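Local coordinates for ornithine carbamoyltransferase, anabolic (Campylobacter jejuni subsp. jejuni, PDB 3TPF), which probably catalyses the reversible transfer of the carbamoyl group from carbamoyl phosphate to L-ornithine, giving L-citrulline for arginine biosynthesis, at residues 171-176 with 200-205; 150-155 with 210-215; 4-9 with 114-119; 123-128 with 156-161. All coordinates share one frame; numbering follows the deposited sequence.

Interaction 1 (171-176 with 200-205); sequences FEISIA and AKISLG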
loop_
_atom_site.group_PDB
_atom_site.type_symbol
_atom_site.label_atom_id
_atom_site.label_comp_id
_atom_site.label_asym_id
_atom_site.label_seq_id
_atom_site.Cartn_x
_atom_site.Cartn_y
_atom_site.Cartn_z
ATOM N N PHE B 171 -24.193 -23.489 -21.686
ATOM C CA PHE B 171 -25.250 -23.204 -20.743
ATOM C C PHE B 171 -26.461 -22.708 -21.467
ATOM O O PHE B 171 -26.421 -22.347 -22.643
ATOM C CB PHE B 171 -24.842 -22.084 -19.763
ATOM C CG PHE B 171 -23.938 -22.518 -18.652
ATOM C CD1 PHE B 171 -23.321 -23.762 -18.663
ATOM C CD2 PHE B 171 -23.680 -21.649 -17.601
ATOM C CE1 PHE B 171 -22.463 -24.120 -17.642
ATOM C CE2 PHE B 171 -22.858 -22.025 -16.570
ATOM C CZ PHE B 171 -22.251 -23.264 -16.585
ATOM N N GLU B 172 -27.559 -22.716 -20.727
ATOM C CA GLU B 172 -28.816 -22.185 -21.248
ATOM C C GLU B 172 -28.957 -20.889 -20.564
ATOM O O GLU B 172 -29.057 -20.855 -19.352
ATOM C CB GLU B 172 -29.974 -23.092 -20.906
ATOM C CG GLU B 172 -31.324 -22.540 -21.308
ATOM C CD GLU B 172 -32.474 -23.533 -21.088
ATOM O OE1 GLU B 172 -32.220 -24.765 -20.930
ATOM O OE2 GLU B 172 -33.622 -23.052 -21.103
ATOM N N ILE B 173 -28.879 -19.809 -21.320
ATOM C CA ILE B 173 -28.929 -18.490 -20.707
ATOM C C ILE B 173 -29.952 -17.566 -21.331
ATOM O O ILE B 173 -30.028 -17.425 -22.552
ATOM C CB ILE B 173 -27.562 -17.810 -20.722
ATOM C CG1 ILE B 173 -27.631 -16.496 -19.935
ATOM C CG2 ILE B 173 -27.102 -17.578 -22.133
ATOM C CD1 ILE B 173 -26.298 -15.823 -19.721
ATOM N N SER B 174 -30.739 -16.941 -20.462
ATOM C CA SER B 174 -31.676 -15.860 -20.863
ATOM C C SER B 174 -31.258 -14.511 -20.303
ATOM O O SER B 174 -31.062 -14.370 -19.108
ATOM C CB SER B 174 -33.076 -16.136 -20.390
ATOM O OG SER B 174 -33.640 -17.124 -21.220
ATOM N N ILE B 175 -31.096 -13.544 -21.194
ATOM C CA ILE B 175 -30.707 -12.203 -20.811
ATOM C C ILE B 175 -31.870 -11.276 -20.954
ATOM O O ILE B 175 -32.559 -11.283 -21.980
ATOM C CB ILE B 175 -29.555 -11.654 -21.662
ATOM C CG1 ILE B 175 -28.308 -12.501 -21.439
ATOM C CG2 ILE B 175 -29.284 -10.189 -21.324
ATOM C CD1 ILE B 175 -27.140 -12.058 -22.278
ATOM N N ALA B 176 -32.052 -10.450 -19.933
ATOM C CA ALA B 176 -33.119 -9.441 -19.938
ATOM C C ALA B 176 -32.586 -8.055 -19.583
ATOM O O ALA B 176 -31.899 -7.882 -18.603
ATOM C CB ALA B 176 -34.283 -9.844 -19.035
ATOM N N ALA B 200 -25.170 -24.168 -26.704
ATOM C CA ALA B 200 -25.773 -23.131 -25.851
ATOM C C ALA B 200 -27.158 -22.712 -26.342
ATOM O O ALA B 200 -27.406 -22.472 -27.550
ATOM C CB ALA B 200 -24.901 -21.921 -25.762
ATOM N N LYS B 201 -28.065 -22.643 -25.383
ATOM C CA LYS B 201 -29.398 -22.084 -25.626
ATOM C C LYS B 201 -29.403 -20.639 -25.071
ATOM O O LYS B 201 -29.742 -20.395 -23.906
ATOM C CB LYS B 201 -30.484 -22.971 -25.004
ATOM C CG LYS B 201 -30.571 -24.380 -25.625
ATOM C CD LYS B 201 -31.339 -25.410 -24.757
ATOM C CE LYS B 201 -31.101 -26.845 -25.285
ATOM N NZ LYS B 201 -32.306 -27.762 -25.372
ATOM N N ILE B 202 -29.035 -19.706 -25.944
ATOM C CA ILE B 202 -28.973 -18.276 -25.638
ATOM C C ILE B 202 -30.174 -17.530 -26.167
ATOM O O ILE B 202 -30.563 -17.707 -27.286
ATOM C CB ILE B 202 -27.759 -17.628 -26.319
ATOM C CG1 ILE B 202 -26.489 -18.349 -25.885
ATOM C CG2 ILE B 202 -27.688 -16.134 -26.037
ATOM C CD1 ILE B 202 -25.242 -17.837 -26.515
ATOM N N SER B 203 -30.760 -16.689 -25.332
ATOM C CA SER B 203 -31.927 -15.852 -25.708
ATOM C C SER B 203 -31.813 -14.465 -25.071
ATOM O O SER B 203 -31.434 -14.359 -23.915
ATOM C CB SER B 203 -33.234 -16.520 -25.276
ATOM O OG SER B 203 -33.122 -17.047 -23.962
ATOM N N LEU B 204 -32.111 -13.425 -25.830
ATOM C CA LEU B 204 -32.058 -12.037 -25.333
ATOM C C LEU B 204 -33.402 -11.362 -25.514
ATOM O O LEU B 204 -34.018 -11.454 -26.570
ATOM C CB LEU B 204 -30.976 -11.210 -26.041
ATOM C CG LEU B 204 -31.162 -9.677 -26.151
ATOM C CD1 LEU B 204 -30.854 -9.043 -24.806
ATOM C CD2 LEU B 204 -30.365 -9.017 -27.278
ATOM N N GLY B 205 -33.854 -10.693 -24.466
ATOM C CA GLY B 205 -35.186 -10.079 -24.453
ATOM C C GLY B 205 -35.224 -8.842 -23.587
ATOM O O GLY B 205 -34.205 -8.380 -23.113
#
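Ser-174 OG donates to Ser-203 OG at 2.8 Å, a hydroxyl pair joining two neighbouring strands above their backbone ladder. Ser-203 OG sits between its own N and carbonyl carbon (chi1 44°), from where it also makes a weak bond to Ile-173 O. The ladder itself is parallel. Ile-173 N gives a 2.8 Å bond to Lys-201 O, and Ile-175 N meets Ser-203 O at 2.9 Å. In the reverse direction Ser-203 N bonds to Ile-173 O at 3.0 Å and Gly-205 N to Ile-175 O at 2.9 Å. Beside the serines, Glu-172 CG packs on Lys-201 CB at 3.8 Å. The charged ends stay apart, Glu-172 OE1 lying 5.4 Å from Lys-201 NZ, at most a weak attraction. On the other face Ile-173 CG2 lies alongside Ile-202 CG1 at 3.9 Å, and Ile-175 CG2 meets Leu-204 CD1. Helices 157-169 and 185-198 lie against this apolar face. Strand 201-205 is the outermost strand on one side of the five-stranded parallel sheet within the chain, joined to strand 172-176 through helix 185-198 as a beta-alpha-beta unit of the Rossmann-like ornithine-binding domain.

Interaction 2 (150-155 with 210-215); sequences AFIGDS and EALKDK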
loop_
_atom_site.group_PDB
_atom_site.type_symbol
_atom_site.label_atom_id
_atom_site.label_comp_id
_atom_site.label_asym_id
_atom_site.label_seq_id
_atom_site.Cartn_x
_atom_site.Cartn_y
_atom_site.Cartn_z
ATOM N N ALA B 150 -30.191 -17.072 -15.752
ATOM C CA ALA B 150 -30.805 -15.827 -16.184
ATOM C C ALA B 150 -29.922 -14.682 -15.795
ATOM O O ALA B 150 -29.553 -14.544 -14.633
ATOM C CB ALA B 150 -32.150 -15.638 -15.510
ATOM N N PHE B 151 -29.637 -13.802 -16.727
ATOM C CA PHE B 151 -28.927 -12.574 -16.368
ATOM C C PHE B 151 -29.824 -11.387 -16.554
ATOM O O PHE B 151 -30.332 -11.167 -17.641
ATOM C CB PHE B 151 -27.688 -12.363 -17.211
ATOM C CG PHE B 151 -26.984 -11.083 -16.890
ATOM C CD1 PHE B 151 -25.920 -11.066 -16.005
ATOM C CD2 PHE B 151 -27.415 -9.884 -17.428
ATOM C CE1 PHE B 151 -25.277 -9.904 -15.694
ATOM C CE2 PHE B 151 -26.775 -8.707 -17.125
ATOM C CZ PHE B 151 -25.711 -8.717 -16.262
ATOM N N ILE B 152 -30.028 -10.623 -15.492
ATOM C CA ILE B 152 -30.907 -9.441 -15.580
ATOM C C ILE B 152 -30.180 -8.153 -15.252
ATOM O O ILE B 152 -29.643 -8.006 -14.159
ATOM C CB ILE B 152 -32.098 -9.495 -14.634
ATOM C CG1 ILE B 152 -33.128 -10.531 -15.076
ATOM C CG2 ILE B 152 -32.739 -8.126 -14.666
ATOM C CD1 ILE B 152 -32.679 -11.960 -14.818
ATOM N N GLY B 153 -30.165 -7.229 -16.212
ATOM C CA GLY B 153 -29.428 -5.986 -16.016
ATOM C C GLY B 153 -29.039 -5.173 -17.219
ATOM O O GLY B 153 -29.679 -5.225 -18.223
ATOM N N ASP B 154 -27.962 -4.416 -17.063
ATOM C CA ASP B 154 -27.416 -3.573 -18.124
ATOM C C ASP B 154 -26.698 -4.441 -19.183
ATOM O O ASP B 154 -26.387 -5.607 -18.943
ATOM C CB ASP B 154 -26.412 -2.558 -17.531
ATOM C CG ASP B 154 -26.103 -1.378 -18.463
ATOM O OD1 ASP B 154 -26.745 -1.203 -19.523
ATOM O OD2 ASP B 154 -25.150 -0.634 -18.139
ATOM N N SER B 155 -26.461 -3.854 -20.351
ATOM C CA SER B 155 -25.519 -4.433 -21.341
ATOM C C SER B 155 -24.061 -4.066 -20.990
ATOM O O SER B 155 -23.276 -3.602 -21.837
ATOM C CB SER B 155 -25.866 -4.023 -22.769
ATOM O OG SER B 155 -25.196 -2.797 -23.103
ATOM N N GLU B 210 -40.009 -13.484 -18.462
ATOM C CA GLU B 210 -39.678 -14.477 -19.488
ATOM C C GLU B 210 -38.281 -15.044 -19.267
ATOM O O GLU B 210 -38.041 -16.245 -19.371
ATOM C CB GLU B 210 -39.751 -13.860 -20.891
ATOM C CG GLU B 210 -39.295 -14.771 -22.048
ATOM C CD GLU B 210 -40.305 -15.838 -22.427
ATOM O OE1 GLU B 210 -41.236 -16.136 -21.643
ATOM O OE2 GLU B 210 -40.193 -16.364 -23.562
ATOM N N ALA B 211 -37.346 -14.156 -18.986
ATOM C CA ALA B 211 -35.934 -14.550 -18.771
ATOM C C ALA B 211 -35.830 -15.482 -17.596
ATOM O O ALA B 211 -35.007 -16.390 -17.576
ATOM C CB ALA B 211 -35.054 -13.334 -18.545
ATOM N N LEU B 212 -36.683 -15.223 -16.623
ATOM C CA LEU B 212 -36.645 -15.936 -15.381
ATOM C C LEU B 212 -37.198 -17.358 -15.451
ATOM O O LEU B 212 -36.797 -18.212 -14.654
ATOM C CB LEU B 212 -37.356 -15.115 -14.308
ATOM C CG LEU B 212 -36.466 -13.947 -13.852
ATOM C CD1 LEU B 212 -37.211 -12.852 -13.142
ATOM C CD2 LEU B 212 -35.407 -14.491 -12.968
ATOM N N LYS B 213 -38.098 -17.605 -16.386
ATOM C CA LYS B 213 -38.799 -18.929 -16.511
ATOM C C LYS B 213 -37.770 -20.058 -16.549
ATOM O O LYS B 213 -36.797 -19.978 -17.278
ATOM C CB LYS B 213 -39.705 -19.069 -17.801
ATOM C CG LYS B 213 -41.150 -18.560 -17.770
ATOM N N ASP B 214 -38.021 -21.085 -15.755
ATOM C CA ASP B 214 -37.198 -22.306 -15.689
ATOM C C ASP B 214 -35.711 -22.057 -15.503
ATOM O O ASP B 214 -34.897 -22.658 -16.174
ATOM C CB ASP B 214 -37.355 -23.180 -16.901
ATOM C CG ASP B 214 -36.530 -24.486 -16.799
ATOM O OD1 ASP B 214 -36.304 -25.066 -15.690
ATOM O OD2 ASP B 214 -36.121 -24.973 -17.881
ATOM N N LYS B 215 -35.373 -21.214 -14.551
ATOM C CA LYS B 215 -33.963 -20.889 -14.271
ATOM C C LYS B 215 -33.554 -21.297 -12.854
ATOM O O LYS B 215 -34.334 -21.139 -11.909
ATOM C CB LYS B 215 -33.730 -19.401 -14.451
ATOM C CG LYS B 215 -33.867 -18.917 -15.877
ATOM C CD LYS B 215 -32.829 -19.534 -16.774
ATOM C CE LYS B 215 -32.952 -18.968 -18.188
ATOM N NZ LYS B 215 -34.349 -18.935 -18.705
#
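Lys-215, whose aliphatic chain lies against Ala-150, ends in an ammonium gripped by two carbonyls: NZ bonds to Ala-211 O at 2.9 Å and to Lys-213 O at 3.0 Å. A weak third bond runs to Ser-174 OG. The contact belongs to the Rossmann-like sheet of the ornithine-binding domain, where the end of helix 208-212 rests on strand 148-152 before the chain returns as strand 217-220. Bends at chi2 (-64°) and chi4 (-47°) bring first CD and then NZ back toward the helix end, and the carbonyls at and just beyond that end would probably favour the positive charge. NZ approaches Lys-213 O almost in line with its C=O bond, but is tilted 34° from the carbonyl plane of Ala-211. Ala-150 CB points toward this loop, touching Ala-211 O at 3.6 Å and Lys-215 CG at 3.7 Å. The contact is buried. Farther along the strand Ile-152 O is bonded by Thr-220 OG1, and the Ile-152 side chain lies about 8 Å from that of Asp-221, predicted to bind ornithine. Ile-152 and Leu-212 cross at about a right angle, CD1 of Ile-152 lying 4.2 Å from Leu-212 CD2.

Interaction 3 (4-9 with 114-119); sequences HFLTLR and APVINA
His-4 accepts the N-H of Val-116 on ND1, at 2.9 Å and nearly straight (167°), with the donor only 4° out of the imidazole plane. ND1 acts as the acceptor, which is consistent with a proton on NE2 if the ring is neutral. The next residues add the N-terminal segment to the outer side of strand 116-118, at the edge of the parallel sheet of the carbamoyl phosphate domain, by a single bridge between Phe-5 and Ile-117. Phe-5 N bonds to Val-116 O at 3.1 Å, and Phe-5 O receives Asn-118 N at 2.9 Å, so both polar groups of one residue face the strand. Asn-118 then uses its side chain: CG is anti to the backbone N (chi1 174°), and from there ND2 bonds to Leu-6 O at 3.1 Å in the plane of the amide. Ser-121 OG is a second partner of this ND2. Around the polar row, Leu-6 CD2 packs on Val-116 CG1 at 3.7 Å, the two side chains lying at a slant. The Phe-5 ring goes to the other side, among Leu-296 and Leu-300 of helix 279-302 and Pro-126. Farther out, an ST turn starts the following 3-10 segment: Thr-7 OG1 accepts from Arg-9 N at 3.0 Å.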
loop_
_atom_site.group_PDB
_atom_site.type_symbol
_atom_site.label_atom_id
_atom_site.label_comp_id
_atom_site.label_asym_id
_atom_site.label_seq_id
_atom_site.Cartn_x
_atom_site.Cartn_y
_atom_site.Cartn_z
ATOM N N HIS B 4 -2.013 -14.454 -21.901
ATOM C CA HIS B 4 -2.676 -13.590 -20.959
ATOM C C HIS B 4 -4.115 -14.051 -20.611
ATOM O O HIS B 4 -4.698 -14.893 -21.269
ATOM C CB HIS B 4 -2.780 -12.213 -21.567
ATOM C CG HIS B 4 -1.482 -11.688 -22.039
ATOM N ND1 HIS B 4 -0.549 -11.202 -21.172
ATOM C CD2 HIS B 4 -0.938 -11.570 -23.272
ATOM C CE1 HIS B 4 0.530 -10.825 -21.843
ATOM N NE2 HIS B 4 0.304 -10.999 -23.123
ATOM N N PHE B 5 -4.715 -13.425 -19.617
ATOM C CA PHE B 5 -6.098 -13.724 -19.230
ATOM C C PHE B 5 -6.935 -12.391 -19.272
ATOM O O PHE B 5 -7.186 -11.757 -18.299
ATOM C CB PHE B 5 -6.120 -14.386 -17.858
ATOM C CG PHE B 5 -7.472 -14.892 -17.492
ATOM C CD1 PHE B 5 -7.895 -16.176 -17.868
ATOM C CD2 PHE B 5 -8.350 -14.098 -16.850
ATOM C CE1 PHE B 5 -9.171 -16.639 -17.607
ATOM C CE2 PHE B 5 -9.633 -14.527 -16.595
ATOM C CZ PHE B 5 -10.067 -15.794 -16.998
ATOM N N LEU B 6 -7.283 -11.945 -20.425
ATOM C CA LEU B 6 -7.994 -10.668 -20.608
ATOM C C LEU B 6 -9.475 -10.848 -20.770
ATOM O O LEU B 6 -10.234 -9.920 -20.599
ATOM C CB LEU B 6 -7.467 -9.962 -21.874
ATOM C CG LEU B 6 -5.916 -9.776 -21.902
ATOM C CD1 LEU B 6 -5.421 -8.959 -23.071
ATOM C CD2 LEU B 6 -5.426 -9.126 -20.631
ATOM N N THR B 7 -9.870 -12.008 -21.258
ATOM C CA THR B 7 -11.272 -12.384 -21.423
ATOM C C THR B 7 -11.439 -13.898 -21.551
ATOM O O THR B 7 -10.603 -14.579 -22.128
ATOM C CB THR B 7 -11.910 -11.757 -22.681
ATOM O OG1 THR B 7 -13.214 -12.331 -22.870
ATOM C CG2 THR B 7 -11.054 -12.019 -23.887
ATOM N N LEU B 8 -12.551 -14.416 -21.085
ATOM C CA LEU B 8 -12.756 -15.840 -21.240
ATOM C C LEU B 8 -12.907 -16.270 -22.704
ATOM O O LEU B 8 -12.868 -17.467 -23.043
ATOM C CB LEU B 8 -13.964 -16.263 -20.425
ATOM C CG LEU B 8 -13.617 -16.211 -18.932
ATOM C CD1 LEU B 8 -14.803 -16.293 -18.005
ATOM C CD2 LEU B 8 -12.641 -17.344 -18.738
ATOM N N ARG B 9 -13.103 -15.289 -23.573
ATOM C CA ARG B 9 -13.240 -15.572 -25.005
ATOM C C ARG B 9 -12.072 -16.348 -25.519
ATOM O O ARG B 9 -12.205 -17.091 -26.450
ATOM C CB ARG B 9 -13.302 -14.300 -25.816
ATOM C CG ARG B 9 -14.679 -13.680 -25.855
ATOM C CD ARG B 9 -14.646 -12.363 -26.562
ATOM N NE ARG B 9 -14.464 -12.546 -27.966
ATOM C CZ ARG B 9 -14.776 -11.630 -28.874
ATOM N NH1 ARG B 9 -15.286 -10.452 -28.514
ATOM N NH2 ARG B 9 -14.583 -11.895 -30.166
ATOM N N ALA B 114 5.344 -10.358 -18.775
ATOM C CA ALA B 114 4.552 -11.084 -17.773
ATOM C C ALA B 114 3.138 -11.154 -18.234
ATOM O O ALA B 114 2.638 -10.195 -18.823
ATOM C CB ALA B 114 4.578 -10.349 -16.433
ATOM N N PRO B 115 2.436 -12.249 -17.887
ATOM C CA PRO B 115 1.062 -12.445 -18.242
ATOM C C PRO B 115 0.260 -11.425 -17.575
ATOM O O PRO B 115 0.476 -11.235 -16.417
ATOM C CB PRO B 115 0.738 -13.760 -17.618
ATOM C CG PRO B 115 2.006 -14.484 -17.435
ATOM C CD PRO B 115 3.018 -13.436 -17.227
ATOM N N VAL B 116 -0.644 -10.755 -18.300
ATOM C CA VAL B 116 -1.522 -9.696 -17.778
ATOM C C VAL B 116 -2.920 -10.241 -17.519
ATOM O O VAL B 116 -3.426 -10.943 -18.348
ATOM C CB VAL B 116 -1.708 -8.610 -18.837
ATOM C CG1 VAL B 116 -2.833 -7.575 -18.497
ATOM C CG2 VAL B 116 -0.353 -8.080 -19.226
ATOM N N ILE B 117 -3.548 -9.883 -16.375
ATOM C CA ILE B 117 -4.887 -10.398 -15.972
ATOM C C ILE B 117 -5.890 -9.341 -15.828
ATOM O O ILE B 117 -5.643 -8.333 -15.174
ATOM C CB ILE B 117 -4.821 -11.023 -14.625
ATOM C CG1 ILE B 117 -3.947 -12.245 -14.667
ATOM C CG2 ILE B 117 -6.217 -11.402 -14.193
ATOM C CD1 ILE B 117 -3.573 -12.583 -13.308
ATOM N N ASN B 118 -7.001 -9.468 -16.527
ATOM C CA ASN B 118 -7.989 -8.369 -16.606
ATOM C C ASN B 118 -8.832 -8.436 -15.334
ATOM O O ASN B 118 -9.792 -9.183 -15.249
ATOM C CB ASN B 118 -8.921 -8.535 -17.770
ATOM C CG ASN B 118 -10.092 -7.469 -17.794
ATOM O OD1 ASN B 118 -10.116 -6.566 -16.935
ATOM N ND2 ASN B 118 -11.006 -7.536 -18.824
ATOM N N ALA B 119 -8.489 -7.647 -14.339
ATOM C CA ALA B 119 -9.262 -7.607 -13.099
ATOM C C ALA B 119 -10.585 -6.836 -13.295
ATOM O O ALA B 119 -11.379 -6.767 -12.333
ATOM C CB ALA B 119 -8.446 -6.936 -12.009
#

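Interaction 4 (123-128 with 156-161); sequences LYHPTQ and NNMCNS
Met-158, present as selenomethionine, lays its selenium against Gln-128: SE is 3.5 Å from Gln-128 CG, the two chains crossing at a slant. The same atom stands 4.0 Å from His-125 CD2 and approaches the imidazole obliquely, 59° off the ring normal. Gln-128 CB in turn lies over one face of that imidazole, offset toward the rim, on the side from which the selenium also approaches. The bend at chi2 (-62°) turns SE of Met-158 back toward segment 123-128, although CB points away; a second bend at chi3 sets its CE, 4.1 Å from Gln-128 CG. Residues 125-128 form the His-Pro-X-Gln motif of the carbamoyltransferases, predicted to bind carbamoyl phosphate, and Asn-157 is predicted to bind ornithine; the contact therefore joins the two domains beside the probable active site. Two helix starts meet here. Asn-156 N-caps helix 157-169 through OD1, which accepts from Cys-159 N at 3.0 Å, and His-125 occupies the N-cap position of helix 126-138. His-125 N donates to Ser-161 OG at 2.9 Å. That hydroxyl also lies in plane at the edge of the Tyr-124 ring, whose OH is bonded to Arg-9. One turn earlier, Asn-157 CB packs on Tyr-124 N, while its ND2 is held by Ser-121 O. Asn-160 ND2 donates to Leu-123 O at 2.7 Å, the oxygen lying 15° from the amide plane.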
loop_
_atom_site.group_PDB
_atom_site.type_symbol
_atom_site.label_atom_id
_atom_site.label_comp_id
_atom_site.label_asym_id
_atom_site.label_seq_id
_atom_site.Cartn_x
_atom_site.Cartn_y
_atom_site.Cartn_z
ATOM N N LEU B 123 -15.352 -3.666 -21.104
ATOM C CA LEU B 123 -15.890 -4.777 -21.923
ATOM C C LEU B 123 -16.110 -6.095 -21.128
ATOM O O LEU B 123 -17.033 -6.834 -21.430
ATOM C CB LEU B 123 -14.987 -5.109 -23.093
ATOM C CG LEU B 123 -14.816 -4.046 -24.106
ATOM C CD1 LEU B 123 -13.925 -4.657 -25.148
ATOM C CD2 LEU B 123 -16.067 -3.638 -24.866
ATOM N N TYR B 124 -15.216 -6.424 -20.201
ATOM C CA TYR B 124 -15.226 -7.809 -19.658
ATOM C C TYR B 124 -14.821 -7.829 -18.195
ATOM O O TYR B 124 -13.983 -7.060 -17.748
ATOM C CB TYR B 124 -14.286 -8.729 -20.392
ATOM C CG TYR B 124 -14.436 -8.788 -21.880
ATOM C CD1 TYR B 124 -13.443 -8.322 -22.706
ATOM C CD2 TYR B 124 -15.502 -9.364 -22.450
ATOM C CE1 TYR B 124 -13.556 -8.361 -24.068
ATOM C CE2 TYR B 124 -15.636 -9.408 -23.819
ATOM C CZ TYR B 124 -14.654 -8.901 -24.611
ATOM O OH TYR B 124 -14.779 -8.922 -25.978
ATOM N N HIS B 125 -15.457 -8.690 -17.452
ATOM C CA HIS B 125 -15.087 -8.875 -16.067
ATOM C C HIS B 125 -14.905 -10.345 -15.746
ATOM O O HIS B 125 -15.563 -10.886 -14.903
ATOM C CB HIS B 125 -16.099 -8.188 -15.153
ATOM C CG HIS B 125 -15.642 -8.102 -13.715
ATOM N ND1 HIS B 125 -14.343 -8.377 -13.330
ATOM C CD2 HIS B 125 -16.323 -7.839 -12.572
ATOM C CE1 HIS B 125 -14.246 -8.296 -12.017
ATOM N NE2 HIS B 125 -15.433 -7.976 -11.527
ATOM N N PRO B 126 -13.985 -11.008 -16.437
ATOM C CA PRO B 126 -13.872 -12.480 -16.372
ATOM C C PRO B 126 -13.538 -13.101 -15.064
ATOM O O PRO B 126 -14.009 -14.212 -14.827
ATOM C CB PRO B 126 -12.719 -12.781 -17.312
ATOM C CG PRO B 126 -11.899 -11.535 -17.265
ATOM C CD PRO B 126 -12.914 -10.428 -17.249
ATOM N N THR B 127 -12.706 -12.513 -14.245
ATOM C CA THR B 127 -12.400 -13.183 -12.933
ATOM C C THR B 127 -13.699 -13.291 -12.075
ATOM O O THR B 127 -13.960 -14.295 -11.400
ATOM C CB THR B 127 -11.326 -12.502 -12.102
ATOM O OG1 THR B 127 -11.709 -11.128 -11.899
ATOM C CG2 THR B 127 -9.986 -12.572 -12.762
ATOM N N GLN B 128 -14.592 -12.332 -12.255
ATOM C CA GLN B 128 -15.876 -12.389 -11.566
ATOM C C GLN B 128 -16.740 -13.581 -12.047
ATOM O O GLN B 128 -17.346 -14.334 -11.273
ATOM C CB GLN B 128 -16.620 -11.053 -11.734
ATOM C CG GLN B 128 -17.924 -11.025 -10.978
ATOM C CD GLN B 128 -17.792 -11.093 -9.424
ATOM O OE1 GLN B 128 -16.843 -10.539 -8.845
ATOM N NE2 GLN B 128 -18.799 -11.721 -8.750
ATOM N N ASN B 156 -23.706 -4.295 -19.739
ATOM C CA ASN B 156 -22.391 -3.917 -19.224
ATOM C C ASN B 156 -21.344 -5.044 -19.389
ATOM O O ASN B 156 -21.606 -6.061 -20.039
ATOM C CB ASN B 156 -22.501 -3.536 -17.744
ATOM C CG ASN B 156 -22.874 -4.711 -16.866
ATOM O OD1 ASN B 156 -23.031 -5.810 -17.351
ATOM N ND2 ASN B 156 -23.039 -4.480 -15.597
ATOM N N ASN B 157 -20.171 -4.837 -18.823
ATOM C CA ASN B 157 -19.096 -5.881 -18.836
ATOM C C ASN B 157 -19.523 -7.259 -18.322
ATOM O O ASN B 157 -19.208 -8.279 -18.912
ATOM C CB ASN B 157 -17.823 -5.433 -18.067
ATOM C CG ASN B 157 -18.106 -4.989 -16.660
ATOM O OD1 ASN B 157 -19.215 -5.190 -16.126
ATOM N ND2 ASN B 157 -17.122 -4.346 -16.061
HETATM N N MSE B 158 -20.256 -7.259 -17.219
HETATM C CA MSE B 158 -20.736 -8.512 -16.564
HETATM C C MSE B 158 -21.641 -9.318 -17.486
HETATM O O MSE B 158 -21.578 -10.566 -17.549
HETATM C CB MSE B 158 -21.557 -8.197 -15.318
HETATM C CG MSE B 158 -20.681 -8.052 -14.105
HETATM SE SE MSE B 158 -19.704 -9.705 -13.694
HETATM C CE MSE B 158 -21.222 -10.944 -13.341
ATOM N N CYS B 159 -22.465 -8.595 -18.234
ATOM C CA CYS B 159 -23.374 -9.185 -19.206
ATOM C C CYS B 159 -22.611 -9.846 -20.322
ATOM O O CYS B 159 -22.887 -10.978 -20.723
ATOM C CB CYS B 159 -24.285 -8.085 -19.795
ATOM S SG CYS B 159 -25.367 -8.669 -21.081
ATOM N N ASN B 160 -21.657 -9.092 -20.852
ATOM C CA ASN B 160 -20.792 -9.577 -21.896
ATOM C C ASN B 160 -20.103 -10.887 -21.477
ATOM O O ASN B 160 -20.098 -11.875 -22.192
ATOM C CB ASN B 160 -19.691 -8.582 -22.164
ATOM C CG ASN B 160 -20.166 -7.335 -22.783
ATOM O OD1 ASN B 160 -21.117 -7.312 -23.561
ATOM N ND2 ASN B 160 -19.433 -6.278 -22.518
ATOM N N SER B 161 -19.502 -10.860 -20.316
ATOM C CA SER B 161 -18.736 -11.984 -19.882
ATOM C C SER B 161 -19.632 -13.162 -19.554
ATOM O O SER B 161 -19.253 -14.327 -19.822
ATOM C CB SER B 161 -17.901 -11.622 -18.682
ATOM O OG SER B 161 -16.898 -10.697 -19.039
#

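Overall arrangement
Interactions 1 and 2 share the five-stranded sheet of the ornithine-binding domain, their centres about 8 Å apart; neighbouring strands 172-176 and 148-152 connect them. Interaction 3 belongs to the other domain, its centre about 25 Å from that of interaction 1 and about 27 Å from that of interaction 2. Interaction 4 lies between, its centre about 12 Å from that of interaction 3, met through Arg-9 and Tyr-124, and about 16 Å from the other two, touched through Cys-159. Along the chain interaction 3 closes before the others open, interactions 4 and 2 cross, and interaction 1 is nested inside interaction 2. Interaction 4 joins a segment from each domain and holds predicted residues for both substrates, placing the probable site at the domain junction.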